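Local coordinates for protein soluble lytic transglycosylase B3 (Pseudomonas aeruginosa, PDB 5ANZ) that probably cleaves the glycan strands of peptidoglycan as a lytic transglycosylase in bacterial cell-wall turnover, and binds a calcium ion, at residues A[99-109]-A[332-343]. Numbering follows the deposited sequence.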
# COMPACT_ATOMS: atom_id res chain seq x y z
N TYR A 99 0.59 13.95 1.63
CA TYR A 99 1.15 12.65 1.27
C TYR A 99 1.44 12.58 -0.22
O TYR A 99 2.53 12.19 -0.65
CB TYR A 99 0.21 11.53 1.67
CG TYR A 99 0.67 10.17 1.22
CD1 TYR A 99 1.68 9.49 1.89
CD2 TYR A 99 0.08 9.54 0.12
CE1 TYR A 99 2.09 8.24 1.48
CE2 TYR A 99 0.49 8.28 -0.29
CZ TYR A 99 1.49 7.64 0.40
OH TYR A 99 1.91 6.39 -0.01
N LEU A 100 0.45 12.96 -1.02
CA LEU A 100 0.58 12.92 -2.47
C LEU A 100 1.64 13.90 -2.96
O LEU A 100 2.35 13.61 -3.92
CB LEU A 100 -0.76 13.23 -3.15
CG LEU A 100 -1.79 12.11 -3.05
CD1 LEU A 100 -3.15 12.58 -3.57
CD2 LEU A 100 -1.29 10.90 -3.82
N GLU A 101 1.73 15.06 -2.31
CA GLU A 101 2.71 16.06 -2.70
C GLU A 101 4.12 15.50 -2.54
O GLU A 101 5.00 15.76 -3.36
CB GLU A 101 2.55 17.35 -1.88
CG GLU A 101 3.28 18.54 -2.45
CD GLU A 101 3.15 19.78 -1.58
OE1 GLU A 101 3.14 19.64 -0.33
OE2 GLU A 101 3.05 20.89 -2.14
N GLY A 102 4.32 14.72 -1.48
CA GLY A 102 5.59 14.04 -1.26
C GLY A 102 5.83 12.90 -2.24
O GLY A 102 6.92 12.76 -2.80
N ALA A 103 4.81 12.07 -2.44
CA ALA A 103 4.92 10.93 -3.36
C ALA A 103 5.21 11.36 -4.80
O ALA A 103 5.98 10.71 -5.52
CB ALA A 103 3.63 10.09 -3.32
N LEU A 104 4.60 12.48 -5.21
CA LEU A 104 4.69 12.96 -6.58
C LEU A 104 5.73 14.07 -6.72
O LEU A 104 5.68 14.87 -7.67
CB LEU A 104 3.33 13.45 -7.06
CG LEU A 104 2.23 12.39 -6.90
CD1 LEU A 104 0.86 12.96 -7.26
CD2 LEU A 104 2.56 11.20 -7.77
N ASP A 105 6.67 14.12 -5.78
CA ASP A 105 7.72 15.14 -5.84
C ASP A 105 8.38 15.07 -7.21
O ASP A 105 8.70 13.98 -7.69
CB ASP A 105 8.76 14.93 -4.75
CG ASP A 105 9.71 16.10 -4.62
OD1 ASP A 105 10.57 16.27 -5.51
OD2 ASP A 105 9.60 16.86 -3.63
N PRO A 106 8.58 16.23 -7.86
CA PRO A 106 9.22 16.23 -9.19
C PRO A 106 10.53 15.45 -9.21
O PRO A 106 10.91 14.90 -10.22
CB PRO A 106 9.47 17.73 -9.45
CG PRO A 106 8.42 18.42 -8.65
CD PRO A 106 8.22 17.59 -7.41
N LEU A 107 11.24 15.41 -8.08
CA LEU A 107 12.48 14.65 -8.05
C LEU A 107 12.21 13.15 -8.23
O LEU A 107 12.97 12.46 -8.91
CB LEU A 107 13.22 14.93 -6.74
CG LEU A 107 13.58 16.41 -6.60
CD1 LEU A 107 14.01 16.75 -5.17
CD2 LEU A 107 14.66 16.80 -7.60
N ARG A 108 11.12 12.64 -7.65
CA ARG A 108 10.79 11.22 -7.82
C ARG A 108 10.28 10.96 -9.23
O ARG A 108 10.56 9.91 -9.82
CB ARG A 108 9.76 10.74 -6.80
CG ARG A 108 9.44 9.23 -6.94
CD ARG A 108 8.71 8.62 -5.73
NE ARG A 108 9.56 8.61 -4.53
CZ ARG A 108 9.49 9.50 -3.54
NH1 ARG A 108 8.59 10.47 -3.58
NH2 ARG A 108 10.33 9.42 -2.51
N VAL A 109 9.52 11.90 -9.78
CA VAL A 109 9.04 11.74 -11.16
C VAL A 109 10.23 11.67 -12.11
O VAL A 109 10.33 10.76 -12.94
CB VAL A 109 8.12 12.91 -11.59
CG1 VAL A 109 7.72 12.79 -13.06
CG2 VAL A 109 6.91 13.00 -10.67
N TYR A 332 -1.99 5.27 -0.96
CA TYR A 332 -0.87 4.64 -1.65
C TYR A 332 -1.20 4.31 -3.09
O TYR A 332 -0.44 4.61 -4.00
CB TYR A 332 -0.46 3.36 -0.92
CG TYR A 332 0.54 2.50 -1.68
CD1 TYR A 332 0.10 1.55 -2.60
CD2 TYR A 332 1.90 2.60 -1.46
CE1 TYR A 332 1.00 0.73 -3.28
CE2 TYR A 332 2.81 1.79 -2.15
CZ TYR A 332 2.34 0.87 -3.06
OH TYR A 332 3.22 0.05 -3.73
N ALA A 333 -2.35 3.68 -3.30
CA ALA A 333 -2.69 3.25 -4.65
C ALA A 333 -2.96 4.45 -5.54
O ALA A 333 -2.58 4.45 -6.71
CB ALA A 333 -3.89 2.29 -4.63
N LEU A 334 -3.55 5.51 -4.99
CA LEU A 334 -3.72 6.75 -5.76
C LEU A 334 -2.36 7.34 -6.15
O LEU A 334 -2.16 7.75 -7.31
CB LEU A 334 -4.56 7.76 -4.96
CG LEU A 334 -4.90 9.07 -5.67
CD1 LEU A 334 -5.60 8.82 -6.99
CD2 LEU A 334 -5.80 9.88 -4.73
N ALA A 335 -1.42 7.33 -5.20
CA ALA A 335 -0.06 7.83 -5.46
C ALA A 335 0.60 7.03 -6.57
O ALA A 335 1.22 7.60 -7.47
CB ALA A 335 0.81 7.80 -4.20
N VAL A 336 0.52 5.70 -6.48
CA VAL A 336 1.09 4.88 -7.55
C VAL A 336 0.52 5.22 -8.92
O VAL A 336 1.25 5.38 -9.89
CB VAL A 336 0.89 3.39 -7.26
CG1 VAL A 336 1.27 2.55 -8.47
CG2 VAL A 336 1.72 2.99 -6.06
N GLY A 337 -0.80 5.32 -9.02
CA GLY A 337 -1.42 5.62 -10.30
C GLY A 337 -1.01 6.98 -10.85
O GLY A 337 -0.67 7.11 -12.02
N LEU A 338 -1.06 7.98 -9.98
CA LEU A 338 -0.65 9.34 -10.41
C LEU A 338 0.84 9.44 -10.73
O LEU A 338 1.24 10.19 -11.61
CB LEU A 338 -1.01 10.37 -9.33
CG LEU A 338 -2.51 10.58 -9.09
CD1 LEU A 338 -2.73 11.41 -7.83
CD2 LEU A 338 -3.18 11.26 -10.31
N LEU A 339 1.67 8.69 -10.01
CA LEU A 339 3.10 8.69 -10.33
C LEU A 339 3.33 8.06 -11.72
O LEU A 339 4.09 8.58 -12.54
CB LEU A 339 3.90 7.93 -9.27
CG LEU A 339 5.41 7.87 -9.51
CD1 LEU A 339 6.04 9.27 -9.63
CD2 LEU A 339 6.05 7.10 -8.36
N ALA A 340 2.68 6.92 -11.97
CA ALA A 340 2.80 6.29 -13.28
C ALA A 340 2.34 7.25 -14.36
O ALA A 340 3.01 7.41 -15.37
CB ALA A 340 1.97 5.01 -13.32
N ASP A 341 1.21 7.92 -14.12
CA ASP A 341 0.74 8.93 -15.09
C ASP A 341 1.75 10.08 -15.29
O ASP A 341 1.92 10.60 -16.39
CB ASP A 341 -0.59 9.54 -14.63
CG ASP A 341 -1.75 8.56 -14.69
OD1 ASP A 341 -1.59 7.44 -15.23
OD2 ASP A 341 -2.85 8.94 -14.22
N SER A 342 2.38 10.49 -14.19
CA SER A 342 3.32 11.61 -14.23
C SER A 342 4.51 11.36 -15.15
O SER A 342 5.09 12.28 -15.71
CB SER A 342 3.83 11.92 -12.83
OG SER A 342 2.79 12.33 -11.96
N PHE A 343 4.92 10.10 -15.29
CA PHE A 343 6.07 9.82 -16.14
C PHE A 343 5.82 10.27 -17.58
O PHE A 343 6.76 10.62 -18.29
CB PHE A 343 6.42 8.33 -16.13
CG PHE A 343 6.80 7.79 -14.78
CD1 PHE A 343 7.49 8.56 -13.86
CD2 PHE A 343 6.49 6.47 -14.44
CE1 PHE A 343 7.85 8.04 -12.61
CE2 PHE A 343 6.83 5.93 -13.19
CZ PHE A 343 7.51 6.71 -12.27
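Leu104 lays its CD2 methyl against the backbone of helix 330-343, 3.5 Å from Leu339 N, while its CD1 rests on Leu338 CB. Its chi1 of -54° sets CG beside the backbone N, and with chi2 extended the branched end comes nearer that helix than the CB direction suggests. One turn earlier, Ala335 CB meets Ala103 CB at 3.7 Å and Leu100 CD2 at 3.8 Å; the Leu100 and Leu334 side chains cross at about a right angle, touching CD1 to CD2. Tyr99 reaches past this alanine, bringing OH to 3.7 Å from Tyr332 CA. Beyond the break at Leu104, Val109 straddles Ser342 CB with its two methyls, CG2 also touching Leu339 CD1. Within the lysozyme-like SLT domain, helix 96-103 and the start of helix 106-118 pack on helix 330-343; segments 99-103 and 332-343 cross at -39°. Asp105 N-caps the second helix, OD1 accepting from Leu107 N at 2.8 Å through the anti lone pair. Arg108 ties that helix start back to the end of helix 96-103: NH1 donates to Ala103 O at 3.3 Å, from above the carbonyl plane, and more weakly to Gly102 O. Farther out, Met143 covers Tyr99 and Ala335, and Tyr332 touches Tyr326, an N-acetylglucosamine-binding residue.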